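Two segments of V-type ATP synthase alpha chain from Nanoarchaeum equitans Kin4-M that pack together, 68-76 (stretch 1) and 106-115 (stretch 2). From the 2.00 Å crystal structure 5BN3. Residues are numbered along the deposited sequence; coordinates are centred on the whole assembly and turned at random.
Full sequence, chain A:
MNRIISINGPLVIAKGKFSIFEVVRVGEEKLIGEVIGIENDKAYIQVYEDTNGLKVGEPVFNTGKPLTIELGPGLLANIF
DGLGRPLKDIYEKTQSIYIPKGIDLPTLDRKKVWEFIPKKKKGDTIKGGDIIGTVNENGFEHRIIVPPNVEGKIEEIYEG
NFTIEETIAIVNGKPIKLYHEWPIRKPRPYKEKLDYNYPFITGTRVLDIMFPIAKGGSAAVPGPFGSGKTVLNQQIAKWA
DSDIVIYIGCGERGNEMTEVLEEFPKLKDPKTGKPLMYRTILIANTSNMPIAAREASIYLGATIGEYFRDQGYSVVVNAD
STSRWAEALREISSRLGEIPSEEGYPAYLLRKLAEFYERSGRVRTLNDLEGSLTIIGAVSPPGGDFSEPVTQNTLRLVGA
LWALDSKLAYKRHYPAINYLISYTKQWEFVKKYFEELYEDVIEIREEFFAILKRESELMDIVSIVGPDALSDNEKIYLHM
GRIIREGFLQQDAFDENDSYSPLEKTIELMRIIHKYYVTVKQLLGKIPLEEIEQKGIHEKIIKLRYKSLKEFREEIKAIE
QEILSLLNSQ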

# COMPACT_ATOMS: atom_id res chain seq x y z
N THR A 68 15.26 7.03 -39.06
CA THR A 68 15.20 8.39 -39.58
C THR A 68 13.80 8.80 -40.06
O THR A 68 12.92 7.96 -40.23
CB THR A 68 16.17 8.59 -40.76
OG1 THR A 68 15.74 7.80 -41.88
CG2 THR A 68 17.58 8.18 -40.37
N ILE A 69 13.63 10.10 -40.27
CA ILE A 69 12.42 10.64 -40.87
C ILE A 69 12.80 11.55 -42.04
O ILE A 69 13.79 12.28 -41.97
CB ILE A 69 11.57 11.43 -39.85
CG1 ILE A 69 10.32 12.02 -40.51
CG2 ILE A 69 12.39 12.53 -39.20
CD1 ILE A 69 9.40 10.99 -41.10
N GLU A 70 12.03 11.48 -43.12
CA GLU A 70 12.24 12.38 -44.25
C GLU A 70 11.63 13.74 -43.95
O GLU A 70 10.44 13.85 -43.64
CB GLU A 70 11.61 11.80 -45.53
CG GLU A 70 12.35 10.59 -46.09
CD GLU A 70 11.62 9.95 -47.26
OE1 GLU A 70 10.56 10.49 -47.67
OE2 GLU A 70 12.09 8.91 -47.76
N LEU A 71 12.45 14.78 -44.04
CA LEU A 71 12.00 16.14 -43.76
C LEU A 71 11.98 16.98 -45.03
O LEU A 71 13.02 17.28 -45.60
CB LEU A 71 12.93 16.79 -42.73
CG LEU A 71 13.07 16.05 -41.40
CD1 LEU A 71 14.20 16.63 -40.56
CD2 LEU A 71 11.76 16.12 -40.63
N GLY A 72 10.78 17.35 -45.47
CA GLY A 72 10.61 18.17 -46.66
C GLY A 72 9.14 18.37 -46.98
O GLY A 72 8.28 18.03 -46.16
N PRO A 73 8.85 18.93 -48.17
CA PRO A 73 7.46 19.11 -48.62
C PRO A 73 6.74 17.77 -48.72
O PRO A 73 7.31 16.80 -49.23
CB PRO A 73 7.63 19.72 -50.01
CG PRO A 73 8.96 20.40 -49.96
CD PRO A 73 9.82 19.51 -49.11
N GLY A 74 5.50 17.71 -48.24
CA GLY A 74 4.73 16.48 -48.27
C GLY A 74 4.22 16.03 -46.91
O GLY A 74 3.44 15.08 -46.82
N LEU A 75 4.65 16.72 -45.85
CA LEU A 75 4.24 16.38 -44.49
C LEU A 75 2.93 17.06 -44.11
O LEU A 75 2.06 16.45 -43.49
CB LEU A 75 5.33 16.78 -43.49
CG LEU A 75 6.66 16.05 -43.56
CD1 LEU A 75 7.68 16.68 -42.62
CD2 LEU A 75 6.48 14.58 -43.23
N LEU A 76 2.79 18.32 -44.51
CA LEU A 76 1.64 19.14 -44.12
C LEU A 76 0.31 18.58 -44.63
O LEU A 76 0.22 18.07 -45.75
CB LEU A 76 1.82 20.59 -44.59
CG LEU A 76 3.00 21.34 -43.97
CD1 LEU A 76 3.09 22.77 -44.49
CD2 LEU A 76 2.87 21.33 -42.47
N PRO A 106 7.54 5.04 -48.82
CA PRO A 106 8.26 6.28 -48.51
C PRO A 106 7.34 7.30 -47.85
O PRO A 106 6.16 7.38 -48.19
CB PRO A 106 8.71 6.78 -49.89
CG PRO A 106 7.75 6.17 -50.85
CD PRO A 106 7.41 4.82 -50.27
N THR A 107 7.88 8.08 -46.91
CA THR A 107 7.11 9.07 -46.16
C THR A 107 6.54 10.17 -47.04
O THR A 107 5.34 10.46 -46.99
CB THR A 107 7.98 9.72 -45.06
OG1 THR A 107 8.40 8.71 -44.13
CG2 THR A 107 7.20 10.80 -44.32
N LEU A 108 7.40 10.78 -47.85
CA LEU A 108 7.01 11.89 -48.71
C LEU A 108 6.60 11.41 -50.10
O LEU A 108 7.27 10.56 -50.70
CB LEU A 108 8.15 12.90 -48.80
CG LEU A 108 8.67 13.43 -47.46
CD1 LEU A 108 9.88 14.32 -47.64
CD2 LEU A 108 7.57 14.17 -46.74
N ASP A 109 5.49 11.95 -50.61
CA ASP A 109 4.97 11.61 -51.93
C ASP A 109 6.04 11.83 -53.00
O ASP A 109 6.58 12.93 -53.13
CB ASP A 109 3.72 12.44 -52.24
CG ASP A 109 2.91 11.88 -53.40
OD1 ASP A 109 3.50 11.43 -54.40
OD2 ASP A 109 1.66 11.91 -53.31
N ARG A 110 6.35 10.78 -53.76
CA ARG A 110 7.44 10.80 -54.73
C ARG A 110 7.02 11.31 -56.11
O ARG A 110 7.86 11.46 -57.00
CB ARG A 110 8.06 9.40 -54.86
CG ARG A 110 8.77 8.89 -53.62
CD ARG A 110 9.98 9.76 -53.28
NE ARG A 110 10.91 9.10 -52.37
CZ ARG A 110 10.90 9.24 -51.05
NH1 ARG A 110 10.00 10.02 -50.47
NH2 ARG A 110 11.79 8.60 -50.31
N LYS A 111 5.73 11.56 -56.28
CA LYS A 111 5.19 11.96 -57.58
C LYS A 111 4.65 13.38 -57.60
O LYS A 111 4.55 14.00 -58.67
CB LYS A 111 4.12 10.97 -58.05
CG LYS A 111 4.67 9.62 -58.46
CD LYS A 111 3.56 8.63 -58.76
CE LYS A 111 4.12 7.37 -59.39
NZ LYS A 111 4.80 7.65 -60.68
N LYS A 112 4.28 13.89 -56.43
CA LYS A 112 3.81 15.27 -56.30
C LYS A 112 4.84 16.26 -56.85
O LYS A 112 6.03 16.16 -56.54
CB LYS A 112 3.51 15.58 -54.83
CG LYS A 112 3.33 17.06 -54.53
CD LYS A 112 1.94 17.57 -54.90
CE LYS A 112 1.84 19.07 -54.65
NZ LYS A 112 0.45 19.58 -54.84
N VAL A 113 4.38 17.20 -57.66
CA VAL A 113 5.27 18.17 -58.28
C VAL A 113 5.27 19.50 -57.52
O VAL A 113 4.23 20.14 -57.39
CB VAL A 113 4.91 18.42 -59.76
CG1 VAL A 113 5.80 19.50 -60.35
CG2 VAL A 113 5.04 17.14 -60.57
N TRP A 114 6.44 19.90 -57.03
CA TRP A 114 6.56 21.13 -56.26
C TRP A 114 7.19 22.25 -57.07
O TRP A 114 7.96 21.99 -57.99
CB TRP A 114 7.40 20.87 -55.01
CG TRP A 114 6.85 19.80 -54.13
CD1 TRP A 114 7.28 18.51 -54.04
CD2 TRP A 114 5.75 19.92 -53.23
NE1 TRP A 114 6.52 17.82 -53.13
CE2 TRP A 114 5.57 18.66 -52.62
CE3 TRP A 114 4.89 20.97 -52.88
CZ2 TRP A 114 4.57 18.43 -51.67
CZ3 TRP A 114 3.91 20.74 -51.95
CH2 TRP A 114 3.75 19.48 -51.36
N GLU A 115 6.88 23.49 -56.72
CA GLU A 115 7.55 24.64 -57.34
C GLU A 115 8.60 25.22 -56.40
O GLU A 115 8.26 25.79 -55.36
CB GLU A 115 6.54 25.71 -57.76
CG GLU A 115 7.18 26.89 -58.48
CD GLU A 115 6.17 27.77 -59.20
OE1 GLU A 115 6.14 27.74 -60.45
OE2 GLU A 115 5.41 28.49 -58.52
O HOH W 1 10.79 8.71 -43.41
O HOH W 2 10.60 7.25 -46.34
O HOH W 3 6.09 15.35 -51.73
O HOH W 4 3.66 13.30 -48.95

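The most unusual feature of this contact is a single buried carboxylate, that of Glu70, which organises the second stretch by accepting from both its backbone and a side chain. The side chain of Glu70 leaves its strand toward the loop, and OE1 receives the amide N of Leu108 at 3.2 Å and NH1 of Arg110 at 2.9 Å. Glu70 OE2 meets Arg110 NH2 at 2.6 Å, completing a two-pronged salt bridge in which the guanidinium presents its edge. Glutamate suits this place because its two oxygens match the two terminal nitrogens of arginine, and its charge is balanced by Arg110; a water also donates weakly to OE2. Although CA-to-CB of Arg110 points away from the first stretch, its long chain brings the guanidinium back; NH1 also makes a weak hydrogen bond to O of Leu108, at 2.8 Å.

Beside this polar cluster, Leu108 contributes much of the apolar packing; its branched end lets CD1 reach Gly72 and CD2 reach Leu75. Leu108 CD2 lies 3.7 Å from Leu75 CD2, and Leu108 CD1 lies 3.8 Å from Gly72 N, an amide that the contact buries without a partner.

Gly74 has phi/psi of 124/-7, at which a CB would jam against the preceding carbonyl O; an ideal CB would also sit a tight 3.2 Å from CD2 of Leu108. Glycine thus answers both the turn and the close packing. Next to it, Pro73 lays CB over one face of Trp114, 3.7 Å from the centroid of the six-membered ring and 19° off its normal, a CH-pi contact in which a proline C-H meets the electron-rich indole face; the broad ring of Trp114 offers that surface.

Ordered waters complete the join. One accepts from N of Glu70 at 3.0 Å and donates to OG1 of Thr107 at 2.5 Å; another donates to O of Gly74 and accepts from N of Asp109, both at 2.8 Å, linking backbones that do not bond directly.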